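Local coordinates for protein OxyR (Porphyromonas gingivalis, PDB 3HO7) that probably acts as a redox-sensitive, DNA-binding transcription activator of the LysR family, of which this chain is the regulatory domain, at residues R110-L124 with F148-F160. Residues are numbered along the deposited sequence; the frame is centred on the assembly and turned at random.
Sequences RLWLLDEGHCFRDQL and FMRLVESGQGITF
Leu-111 and Ile-158 form a single bridge between backbones running in the same direction: Ile-158 N donates to Arg-110 O (2.8 Å) and Trp-112 N donates to Ile-158 O (2.8 Å), the parallel pattern in which one residue bonds to both neighbours of its partner. Beyond it, Thr-159 OG1 hydrogen-bonds to Trp-112 O, tilted from the carbonyl plane. The indole of Trp-112 lies between this bridge and helix 145-153. With CG placed beside the backbone N (chi1 -53°), its NE1 reaches Gln-156 O at 3.2 Å; the acceptor lies in the indole plane, whereas the donor stands above the carbonyl plane. Leu-151 CD1 sits over one face, 3.8 Å from the six-membered ring centroid, a CH-pi contact. Trp-112 CB in turn lies over the Phe-148 ring, 3.6 Å from its centroid, while the two aromatic planes are nearly parallel but slid apart, with little overlap. Gly-157, at positive phi, lets its chain pass close to Arg-110 O and the indole NE1.

At the other end, His-118 is fixed through both nitrogens: NE2 donates to Phe-160 O (2.9 Å), near the imidazole plane, and ND1 accepts from Leu-114 N (2.6 Å), which is tilted 26° out of that plane. Phe-160 turns its edge to the His-118 face, the planes 85° apart, and its CD2 and CE2 atoms also meet methyls of Leu-111, Leu-113 and Leu-124, which approach the ring obliquely; Phe-127 and Phe-180 extend this hydrophobic cluster.

Cys-119, immediately after His-118, is disulfide-bonded to Cys-128, consistent with the oxidised state of an OxyR redox switch. The contact thus joins the disulfide-bearing loop to a helix-strand unit of the LysR substrate-binding domain, an alpha/beta fold of the periplasmic-binding-protein type.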
loop_
_atom_site.group_PDB
_atom_site.type_symbol
_atom_site.label_atom_id
_atom_site.label_comp_id
_atom_site.label_asym_id
_atom_site.label_seq_id
_atom_site.Cartn_x
_atom_site.Cartn_y
_atom_site.Cartn_z
ATOM N N ARG A 110 -3.603 -11.905 -17.169
ATOM C CA ARG A 110 -2.974 -12.234 -15.893
ATOM C C ARG A 110 -1.973 -11.162 -15.475
ATOM O O ARG A 110 -1.000 -11.446 -14.779
ATOM C CB ARG A 110 -2.293 -13.602 -15.966
ATOM C CG ARG A 110 -3.250 -14.749 -16.260
ATOM C CD ARG A 110 -2.517 -16.072 -16.403
ATOM N NE ARG A 110 -1.846 -16.468 -15.168
ATOM C CZ ARG A 110 -2.468 -16.970 -14.106
ATOM N NH1 ARG A 110 -3.785 -17.135 -14.124
ATOM N NH2 ARG A 110 -1.777 -17.305 -13.026
ATOM N N LEU A 111 -2.232 -9.930 -15.900
ATOM C CA LEU A 111 -1.357 -8.801 -15.608
ATOM C C LEU A 111 -2.032 -7.833 -14.642
ATOM O O LEU A 111 -3.208 -7.499 -14.805
ATOM C CB LEU A 111 -0.997 -8.073 -16.904
ATOM C CG LEU A 111 -0.109 -6.833 -16.805
ATOM C CD1 LEU A 111 1.273 -7.217 -16.298
ATOM C CD2 LEU A 111 -0.014 -6.128 -18.151
ATOM N N TRP A 112 -1.295 -7.399 -13.625
ATOM C CA TRP A 112 -1.825 -6.427 -12.680
ATOM C C TRP A 112 -1.095 -5.115 -12.900
ATOM O O TRP A 112 0.117 -5.036 -12.733
ATOM C CB TRP A 112 -1.620 -6.903 -11.243
ATOM C CG TRP A 112 -2.150 -8.276 -10.985
ATOM C CD1 TRP A 112 -1.422 -9.409 -10.779
ATOM C CD2 TRP A 112 -3.524 -8.665 -10.912
ATOM N NE1 TRP A 112 -2.256 -10.479 -10.579
ATOM C CE2 TRP A 112 -3.554 -10.049 -10.657
ATOM C CE3 TRP A 112 -4.734 -7.977 -11.039
ATOM C CZ2 TRP A 112 -4.744 -10.757 -10.523
ATOM C CZ3 TRP A 112 -5.912 -8.680 -10.908
ATOM C CH2 TRP A 112 -5.910 -10.057 -10.652
ATOM N N LEU A 113 -1.841 -4.082 -13.265
ATOM C CA LEU A 113 -1.241 -2.790 -13.548
ATOM C C LEU A 113 -1.776 -1.715 -12.626
ATOM O O LEU A 113 -2.983 -1.565 -12.466
ATOM C CB LEU A 113 -1.491 -2.391 -15.002
ATOM C CG LEU A 113 -0.902 -3.292 -16.087
ATOM C CD1 LEU A 113 -1.290 -2.786 -17.464
ATOM C CD2 LEU A 113 0.607 -3.388 -15.958
ATOM N N LEU A 114 -0.871 -0.959 -12.022
ATOM C CA LEU A 114 -1.282 0.146 -11.185
ATOM C C LEU A 114 -1.734 1.257 -12.115
ATOM O O LEU A 114 -1.020 1.627 -13.040
ATOM C CB LEU A 114 -0.113 0.620 -10.321
ATOM C CG LEU A 114 0.416 -0.385 -9.296
ATOM C CD1 LEU A 114 1.790 0.020 -8.789
ATOM C CD2 LEU A 114 -0.561 -0.542 -8.144
ATOM N N ASP A 115 -2.920 1.788 -11.859
ATOM C CA ASP A 115 -3.458 2.891 -12.647
ATOM C C ASP A 115 -2.438 4.017 -12.795
ATOM O O ASP A 115 -2.209 4.517 -13.896
ATOM C CB ASP A 115 -4.743 3.432 -12.013
ATOM C CG ASP A 115 -5.864 2.408 -11.998
ATOM O OD1 ASP A 115 -5.913 1.561 -12.914
ATOM O OD2 ASP A 115 -6.699 2.455 -11.069
ATOM N N GLU A 116 -1.828 4.408 -11.680
ATOM C CA GLU A 116 -0.863 5.504 -11.673
ATOM C C GLU A 116 0.575 5.015 -11.507
ATOM O O GLU A 116 1.519 5.678 -11.936
ATOM C CB GLU A 116 -1.212 6.512 -10.576
ATOM C CG GLU A 116 -0.147 7.571 -10.334
ATOM C CD GLU A 116 -0.647 8.714 -9.472
ATOM O OE1 GLU A 116 -1.808 9.139 -9.662
ATOM O OE2 GLU A 116 0.120 9.192 -8.608
ATOM N N GLY A 117 0.739 3.854 -10.882
ATOM C CA GLY A 117 2.063 3.277 -10.703
ATOM C C GLY A 117 2.679 2.893 -12.035
ATOM O O GLY A 117 3.865 3.123 -12.268
ATOM N N HIS A 118 1.868 2.311 -12.912
ATOM C CA HIS A 118 2.348 1.851 -14.214
ATOM C C HIS A 118 1.757 2.643 -15.370
ATOM O O HIS A 118 2.397 2.810 -16.406
ATOM C CB HIS A 118 2.021 0.370 -14.417
ATOM C CG HIS A 118 2.504 -0.511 -13.311
ATOM N ND1 HIS A 118 1.669 -1.361 -12.617
ATOM C CD2 HIS A 118 3.736 -0.671 -12.773
ATOM C CE1 HIS A 118 2.368 -2.012 -11.704
ATOM N NE2 HIS A 118 3.624 -1.608 -11.776
ATOM N N CYS A 119 0.528 3.120 -15.195
ATOM C CA CYS A 119 -0.207 3.712 -16.304
ATOM C C CYS A 119 -0.557 5.184 -16.103
ATOM O O CYS A 119 -1.585 5.657 -16.592
ATOM C CB CYS A 119 -1.468 2.893 -16.593
ATOM S SG CYS A 119 -1.122 1.173 -17.033
ATOM N N PHE A 120 0.297 5.912 -15.391
ATOM C CA PHE A 120 0.129 7.353 -15.294
ATOM C C PHE A 120 0.487 7.949 -16.646
ATOM O O PHE A 120 1.653 7.954 -17.043
ATOM C CB PHE A 120 1.014 7.943 -14.197
ATOM C CG PHE A 120 0.837 9.424 -14.011
ATOM C CD1 PHE A 120 -0.301 9.928 -13.405
ATOM C CD2 PHE A 120 1.810 10.310 -14.441
ATOM C CE1 PHE A 120 -0.467 11.289 -13.231
ATOM C CE2 PHE A 120 1.650 11.672 -14.272
ATOM C CZ PHE A 120 0.510 12.162 -13.666
ATOM N N ARG A 121 -0.522 8.443 -17.355
ATOM C CA ARG A 121 -0.341 8.857 -18.736
ATOM C C ARG A 121 0.273 7.691 -19.504
ATOM O O ARG A 121 1.274 7.843 -20.204
ATOM C CB ARG A 121 0.539 10.107 -18.819
ATOM C CG ARG A 121 0.017 11.269 -17.987
ATOM C CD ARG A 121 0.472 12.613 -18.534
ATOM N NE ARG A 121 1.845 12.939 -18.155
ATOM C CZ ARG A 121 2.172 13.630 -17.068
ATOM N NH1 ARG A 121 1.224 14.060 -16.247
ATOM N NH2 ARG A 121 3.445 13.889 -16.798
ATOM N N ASP A 122 -0.260 6.495 -19.268
ATOM C CA ASP A 122 0.129 5.307 -20.026
ATOM C C ASP A 122 1.643 5.142 -20.139
ATOM O O ASP A 122 2.162 4.949 -21.235
ATOM C CB ASP A 122 -0.538 5.289 -21.402
ATOM C CG ASP A 122 -1.974 4.802 -21.345
ATOM O OD1 ASP A 122 -2.304 4.027 -20.424
ATOM O OD2 ASP A 122 -2.772 5.189 -22.221
ATOM N N GLN A 123 2.353 5.242 -19.022
ATOM C CA GLN A 123 3.812 5.216 -19.062
ATOM C C GLN A 123 4.328 3.932 -19.707
ATOM O O GLN A 123 5.084 3.977 -20.676
ATOM C CB GLN A 123 4.405 5.389 -17.662
ATOM C CG GLN A 123 5.926 5.363 -17.634
ATOM C CD GLN A 123 6.494 5.977 -16.369
ATOM O OE1 GLN A 123 5.803 6.091 -15.356
ATOM N NE2 GLN A 123 7.761 6.379 -16.422
ATOM N N LEU A 124 3.920 2.790 -19.164
ATOM C CA LEU A 124 4.274 1.504 -19.751
ATOM C C LEU A 124 3.235 1.133 -20.807
ATOM O O LEU A 124 2.584 0.091 -20.723
ATOM C CB LEU A 124 4.367 0.423 -18.673
ATOM C CG LEU A 124 5.525 0.581 -17.683
ATOM C CD1 LEU A 124 5.454 -0.469 -16.583
ATOM C CD2 LEU A 124 6.859 0.510 -18.410
ATOM N N PHE A 148 -0.776 -6.325 -5.353
ATOM C CA PHE A 148 -0.284 -6.965 -6.574
ATOM C C PHE A 148 0.855 -7.948 -6.294
ATOM O O PHE A 148 0.873 -9.051 -6.828
ATOM C CB PHE A 148 0.173 -5.932 -7.604
ATOM C CG PHE A 148 -0.940 -5.097 -8.168
ATOM C CD1 PHE A 148 -2.255 -5.529 -8.098
ATOM C CD2 PHE A 148 -0.666 -3.891 -8.792
ATOM C CE1 PHE A 148 -3.280 -4.758 -8.625
ATOM C CE2 PHE A 148 -1.684 -3.117 -9.319
ATOM C CZ PHE A 148 -2.993 -3.554 -9.238
ATOM N N MET A 149 1.808 -7.552 -5.457
ATOM C CA MET A 149 2.920 -8.443 -5.148
ATOM C C MET A 149 2.436 -9.673 -4.390
ATOM O O MET A 149 2.901 -10.786 -4.633
ATOM C CB MET A 149 4.003 -7.711 -4.359
ATOM C CG MET A 149 4.597 -6.553 -5.124
ATOM S SD MET A 149 5.875 -5.698 -4.190
ATOM C CE MET A 149 7.082 -7.000 -3.977
ATOM N N ARG A 150 1.488 -9.471 -3.482
ATOM C CA ARG A 150 0.936 -10.581 -2.724
ATOM C C ARG A 150 0.266 -11.567 -3.678
ATOM O O ARG A 150 0.340 -12.778 -3.486
ATOM C CB ARG A 150 -0.055 -10.082 -1.670
ATOM C CG ARG A 150 0.551 -9.166 -0.611
ATOM C CD ARG A 150 1.634 -9.867 0.190
ATOM N NE ARG A 150 2.943 -9.715 -0.432
ATOM C CZ ARG A 150 3.701 -8.628 -0.315
ATOM N NH1 ARG A 150 4.881 -8.569 -0.917
ATOM N NH2 ARG A 150 3.276 -7.598 0.404
ATOM N N LEU A 151 -0.374 -11.040 -4.719
ATOM C CA LEU A 151 -1.046 -11.897 -5.695
ATOM C C LEU A 151 -0.027 -12.735 -6.453
ATOM O O LEU A 151 -0.169 -13.953 -6.577
ATOM C CB LEU A 151 -1.877 -11.061 -6.671
ATOM C CG LEU A 151 -3.185 -10.492 -6.120
ATOM C CD1 LEU A 151 -3.764 -9.449 -7.068
ATOM C CD2 LEU A 151 -4.174 -11.612 -5.864
ATOM N N VAL A 152 1.012 -12.076 -6.953
ATOM C CA VAL A 152 2.054 -12.757 -7.707
ATOM C C VAL A 152 2.728 -13.842 -6.871
ATOM O O VAL A 152 2.948 -14.955 -7.345
ATOM C CB VAL A 152 3.112 -11.767 -8.229
ATOM C CG1 VAL A 152 4.247 -12.512 -8.914
ATOM C CG2 VAL A 152 2.470 -10.765 -9.176
ATOM N N GLU A 153 3.045 -13.516 -5.623
ATOM C CA GLU A 153 3.709 -14.464 -4.736
ATOM C C GLU A 153 2.842 -15.691 -4.453
ATOM O O GLU A 153 3.345 -16.742 -4.059
ATOM C CB GLU A 153 4.121 -13.769 -3.438
ATOM C CG GLU A 153 5.115 -12.636 -3.655
ATOM C CD GLU A 153 5.210 -11.705 -2.464
ATOM O OE1 GLU A 153 4.550 -11.978 -1.438
ATOM O OE2 GLU A 153 5.939 -10.694 -2.562
ATOM N N SER A 154 1.538 -15.528 -4.656
ATOM C CA SER A 154 0.559 -16.579 -4.421
ATOM C C SER A 154 0.328 -17.395 -5.685
ATOM O O SER A 154 -0.505 -18.298 -5.708
ATOM C CB SER A 154 -0.759 -15.987 -3.921
ATOM O OG SER A 154 -1.280 -15.051 -4.843
ATOM N N GLY A 155 1.074 -17.071 -6.734
ATOM C CA GLY A 155 0.955 -17.771 -7.998
ATOM C C GLY A 155 -0.059 -17.213 -8.977
ATOM O O GLY A 155 -0.332 -17.830 -10.003
ATOM N N GLN A 156 -0.632 -16.054 -8.677
ATOM C CA GLN A 156 -1.575 -15.477 -9.615
ATOM C C GLN A 156 -0.998 -14.268 -10.338
ATOM O O GLN A 156 -0.827 -13.202 -9.758
ATOM C CB GLN A 156 -2.846 -15.063 -8.868
ATOM C CG GLN A 156 -3.328 -16.088 -7.852
ATOM C CD GLN A 156 -4.462 -15.570 -6.985
ATOM O OE1 GLN A 156 -5.311 -14.809 -7.443
ATOM N NE2 GLN A 156 -4.479 -15.985 -5.725
ATOM N N GLY A 157 -0.775 -14.427 -11.636
ATOM C CA GLY A 157 -0.348 -13.338 -12.487
ATOM C C GLY A 157 1.063 -12.783 -12.416
ATOM O O GLY A 157 1.999 -13.381 -11.889
ATOM N N ILE A 158 1.171 -11.592 -12.984
ATOM C CA ILE A 158 2.386 -10.812 -13.102
ATOM C C ILE A 158 2.118 -9.343 -12.814
ATOM O O ILE A 158 1.012 -8.846 -13.024
ATOM C CB ILE A 158 2.958 -10.927 -14.529
ATOM C CG1 ILE A 158 3.508 -12.334 -14.776
ATOM C CG2 ILE A 158 4.007 -9.852 -14.773
ATOM C CD1 ILE A 158 4.147 -12.516 -16.140
ATOM N N THR A 159 3.153 -8.659 -12.339
ATOM C CA THR A 159 3.099 -7.229 -12.063
ATOM C C THR A 159 4.502 -6.647 -12.193
ATOM O O THR A 159 5.465 -7.379 -12.425
ATOM C CB THR A 159 2.557 -6.943 -10.653
ATOM O OG1 THR A 159 2.218 -5.555 -10.541
ATOM C CG2 THR A 159 3.597 -7.293 -9.600
ATOM N N PHE A 160 4.619 -5.332 -12.044
ATOM C CA PHE A 160 5.913 -4.671 -12.155
ATOM C C PHE A 160 6.289 -3.954 -10.864
ATOM O O PHE A 160 5.489 -3.208 -10.303
ATOM C CB PHE A 160 5.916 -3.708 -13.342
ATOM C CG PHE A 160 5.693 -4.390 -14.663
ATOM C CD1 PHE A 160 6.545 -5.399 -15.083
ATOM C CD2 PHE A 160 4.638 -4.026 -15.482
ATOM C CE1 PHE A 160 6.346 -6.039 -16.297
ATOM C CE2 PHE A 160 4.435 -4.661 -16.699
ATOM C CZ PHE A 160 5.290 -5.669 -17.105
#